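Local coordinates for protein UspA1 (PDB 3PR7) that serves as a trimeric surface adhesin of Moraxella catarrhalis, linked to binding of fibronectin and the receptor CEACAM1, at residues 79-92 against 95-107. Sequence-based numbering, arbitrary orientation.
Sequences GGGYNEATNQYSTI and GDNNTAKGRYSTI
The N83 and N98 side chains lie side by side in two successive coils, pointing the same way, amide planes 11° apart. N83 OD1 accepts N98 N on a lone pair at 2.9 Å. The other end of the same amide, N83 ND2, donates a hydrogen bond to G95 O at 3.1 Å, from above the carbonyl plane. G95 O also takes G81 N, which makes it a shared acceptor. N83 CG stands beside its own backbone N (chi1 -60°), and this brings the amide alongside the backbone of the next coil. N98 repeats the pattern: its OD1 accepts N113 N one coil further on. At the far bend N87 ND2 bonds K101 O at 3.0 Å. The rings of Y89 and Y104 run side by side at 3°, but slid apart; Y89 CD2 comes within 3.5 Å of Y104 CE1. I92 CG1 meets A100 CB at 3.9 Å in the interior. Parallel strands 84-85 with 99-100 and 91-92 with 106-107 hold this register. D96 of a second subunit packs on Y89 and Y104. These coils belong to the left-handed parallel beta-roll of a YadA-like head. N83 serves the buried backbone of N98 and G95, while N87 ties the more open bend to K101.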
# COMPACT_ATOMS: atom_id res chain seq x y z
N GLY A 79 -5.27 4.64 27.26
CA GLY A 79 -4.26 4.96 28.27
C GLY A 79 -3.20 5.90 27.71
O GLY A 79 -3.47 6.70 26.81
N GLY A 80 -1.98 5.78 28.23
CA GLY A 80 -0.88 6.65 27.80
C GLY A 80 -0.99 8.03 28.41
O GLY A 80 -1.67 8.22 29.43
N GLY A 81 -0.33 9.00 27.79
CA GLY A 81 -0.29 10.36 28.33
C GLY A 81 -0.57 11.46 27.34
O GLY A 81 -0.19 11.37 26.17
N TYR A 82 -1.25 12.50 27.83
CA TYR A 82 -1.47 13.76 27.10
C TYR A 82 -2.27 13.60 25.80
O TYR A 82 -2.12 14.39 24.86
CB TYR A 82 -0.14 14.48 26.85
CG TYR A 82 0.71 14.60 28.09
CD1 TYR A 82 0.52 15.64 28.99
CD2 TYR A 82 1.71 13.67 28.36
CE1 TYR A 82 1.30 15.75 30.13
CE2 TYR A 82 2.49 13.76 29.50
CZ TYR A 82 2.28 14.81 30.38
OH TYR A 82 3.05 14.91 31.52
N ASN A 83 -3.11 12.57 25.76
CA ASN A 83 -3.96 12.32 24.61
C ASN A 83 -5.25 13.12 24.70
O ASN A 83 -5.74 13.40 25.80
CB ASN A 83 -4.25 10.83 24.48
CG ASN A 83 -2.99 10.01 24.30
OD1 ASN A 83 -2.22 10.23 23.37
ND2 ASN A 83 -2.77 9.06 25.20
N GLU A 84 -5.80 13.50 23.55
CA GLU A 84 -7.06 14.22 23.49
C GLU A 84 -7.99 13.63 22.44
O GLU A 84 -7.75 13.75 21.24
CB GLU A 84 -6.84 15.71 23.23
CG GLU A 84 -6.47 16.52 24.46
CD GLU A 84 -6.26 17.99 24.16
OE1 GLU A 84 -6.86 18.84 24.86
OE2 GLU A 84 -5.51 18.31 23.21
N ALA A 85 -9.04 12.97 22.92
CA ALA A 85 -10.11 12.50 22.06
C ALA A 85 -11.27 13.47 22.18
O ALA A 85 -11.90 13.58 23.23
CB ALA A 85 -10.54 11.10 22.44
N THR A 86 -11.51 14.21 21.10
CA THR A 86 -12.59 15.19 21.03
C THR A 86 -13.52 14.72 19.92
O THR A 86 -13.07 14.07 18.98
CB THR A 86 -12.03 16.56 20.63
OG1 THR A 86 -11.00 16.94 21.55
CG2 THR A 86 -13.13 17.62 20.61
N ASN A 87 -14.80 15.06 20.01
CA ASN A 87 -15.74 14.75 18.93
C ASN A 87 -16.24 13.31 19.01
O ASN A 87 -15.59 12.44 19.61
CB ASN A 87 -15.10 15.02 17.57
CG ASN A 87 -16.08 15.54 16.54
OD1 ASN A 87 -17.30 15.47 16.73
ND2 ASN A 87 -15.55 16.06 15.44
N GLN A 88 -17.38 13.06 18.37
CA GLN A 88 -18.11 11.80 18.48
C GLN A 88 -17.32 10.57 18.05
O GLN A 88 -16.70 10.57 16.99
CB GLN A 88 -19.41 11.87 17.68
CG GLN A 88 -20.44 12.82 18.26
CD GLN A 88 -21.65 12.98 17.37
OE1 GLN A 88 -21.61 12.66 16.17
NE2 GLN A 88 -22.74 13.48 17.94
N TYR A 89 -17.36 9.55 18.89
CA TYR A 89 -16.81 8.22 18.59
C TYR A 89 -15.31 8.21 18.28
O TYR A 89 -14.83 7.34 17.55
CB TYR A 89 -17.61 7.55 17.47
CG TYR A 89 -19.07 7.31 17.82
CD1 TYR A 89 -19.45 6.28 18.67
CD2 TYR A 89 -20.07 8.12 17.28
CE1 TYR A 89 -20.79 6.05 18.99
CE2 TYR A 89 -21.42 7.91 17.59
CZ TYR A 89 -21.76 6.87 18.44
OH TYR A 89 -23.09 6.65 18.76
N SER A 90 -14.58 9.18 18.84
CA SER A 90 -13.13 9.23 18.74
C SER A 90 -12.51 8.07 19.49
O SER A 90 -13.08 7.59 20.47
CB SER A 90 -12.60 10.52 19.35
OG SER A 90 -13.09 11.64 18.65
N THR A 91 -11.35 7.62 19.03
CA THR A 91 -10.63 6.57 19.72
C THR A 91 -9.13 6.84 19.68
O THR A 91 -8.56 7.06 18.60
CB THR A 91 -10.90 5.18 19.11
OG1 THR A 91 -12.31 4.98 18.97
CG2 THR A 91 -10.33 4.08 19.99
N ILE A 92 -8.50 6.83 20.85
CA ILE A 92 -7.06 6.78 20.94
C ILE A 92 -6.69 5.55 21.76
O ILE A 92 -7.04 5.45 22.94
CB ILE A 92 -6.46 8.05 21.57
CG1 ILE A 92 -6.79 9.27 20.70
CG2 ILE A 92 -4.95 7.90 21.77
CD1 ILE A 92 -6.46 10.62 21.33
N GLY A 95 -0.52 5.89 23.87
CA GLY A 95 0.62 6.63 23.35
C GLY A 95 0.79 8.02 23.94
O GLY A 95 0.23 8.33 24.99
N ASP A 96 1.57 8.85 23.25
CA ASP A 96 1.97 10.17 23.73
C ASP A 96 1.43 11.29 22.84
O ASP A 96 1.72 11.33 21.64
CB ASP A 96 3.50 10.26 23.78
CG ASP A 96 4.02 11.57 24.39
OD1 ASP A 96 3.25 12.31 25.03
OD2 ASP A 96 5.23 11.84 24.22
N ASN A 97 0.67 12.21 23.44
CA ASN A 97 0.24 13.44 22.78
C ASN A 97 -0.49 13.24 21.45
O ASN A 97 -0.24 13.95 20.48
CB ASN A 97 1.43 14.39 22.58
CG ASN A 97 1.65 15.32 23.76
OD1 ASN A 97 0.71 15.87 24.31
ND2 ASN A 97 2.91 15.50 24.13
N ASN A 98 -1.39 12.27 21.42
CA ASN A 98 -2.21 12.05 20.23
C ASN A 98 -3.50 12.85 20.28
O ASN A 98 -4.07 13.06 21.36
CB ASN A 98 -2.48 10.56 20.06
CG ASN A 98 -1.20 9.78 19.80
OD1 ASN A 98 -0.38 10.17 18.98
ND2 ASN A 98 -1.03 8.67 20.51
N THR A 99 -3.95 13.31 19.12
CA THR A 99 -5.17 14.12 19.05
C THR A 99 -6.12 13.57 17.99
O THR A 99 -5.86 13.67 16.79
CB THR A 99 -4.86 15.61 18.75
OG1 THR A 99 -3.75 16.04 19.54
CG2 THR A 99 -6.07 16.48 19.08
N ALA A 100 -7.22 12.97 18.44
CA ALA A 100 -8.28 12.53 17.56
C ALA A 100 -9.46 13.48 17.74
O ALA A 100 -10.18 13.39 18.73
CB ALA A 100 -8.68 11.10 17.87
N LYS A 101 -9.64 14.40 16.79
CA LYS A 101 -10.72 15.38 16.90
C LYS A 101 -11.71 15.36 15.75
O LYS A 101 -12.52 16.28 15.60
CB LYS A 101 -10.17 16.79 17.18
CG LYS A 101 -9.07 17.28 16.26
CD LYS A 101 -8.55 18.63 16.75
CE LYS A 101 -7.43 19.17 15.86
NZ LYS A 101 -6.96 20.50 16.31
N GLY A 102 -11.66 14.30 14.94
CA GLY A 102 -12.66 14.09 13.91
C GLY A 102 -13.72 13.12 14.39
O GLY A 102 -13.49 12.37 15.34
N ARG A 103 -14.89 13.14 13.75
CA ARG A 103 -15.92 12.15 14.02
C ARG A 103 -15.44 10.78 13.58
O ARG A 103 -14.92 10.62 12.48
CB ARG A 103 -17.18 12.47 13.26
CG ARG A 103 -18.14 13.37 13.96
CD ARG A 103 -19.38 13.38 13.13
NE ARG A 103 -19.72 14.73 12.76
CZ ARG A 103 -19.46 15.35 11.61
NH1 ARG A 103 -19.85 16.60 11.51
NH2 ARG A 103 -18.85 14.77 10.57
N TYR A 104 -15.63 9.79 14.45
CA TYR A 104 -15.22 8.41 14.18
C TYR A 104 -13.73 8.29 13.85
O TYR A 104 -13.31 7.34 13.20
CB TYR A 104 -16.04 7.78 13.04
CG TYR A 104 -17.53 8.07 13.06
CD1 TYR A 104 -18.40 7.29 13.81
CD2 TYR A 104 -18.06 9.12 12.31
CE1 TYR A 104 -19.77 7.56 13.83
CE2 TYR A 104 -19.42 9.39 12.32
CZ TYR A 104 -20.27 8.61 13.08
OH TYR A 104 -21.62 8.88 13.08
N SER A 105 -12.94 9.27 14.29
CA SER A 105 -11.50 9.25 14.03
C SER A 105 -10.79 8.28 14.96
O SER A 105 -11.29 7.97 16.05
CB SER A 105 -10.89 10.65 14.12
OG SER A 105 -11.06 11.20 15.41
N THR A 106 -9.64 7.78 14.53
CA THR A 106 -8.94 6.72 15.24
C THR A 106 -7.43 6.95 15.23
O THR A 106 -6.84 7.25 14.19
CB THR A 106 -9.21 5.35 14.59
OG1 THR A 106 -10.61 5.20 14.34
CG2 THR A 106 -8.73 4.21 15.48
N ILE A 107 -6.82 6.81 16.40
CA ILE A 107 -5.37 6.72 16.50
C ILE A 107 -5.01 5.48 17.32
O ILE A 107 -5.31 5.42 18.52
CB ILE A 107 -4.73 7.98 17.11
CG1 ILE A 107 -5.06 9.21 16.27
CG2 ILE A 107 -3.21 7.79 17.23
CD1 ILE A 107 -4.65 10.53 16.90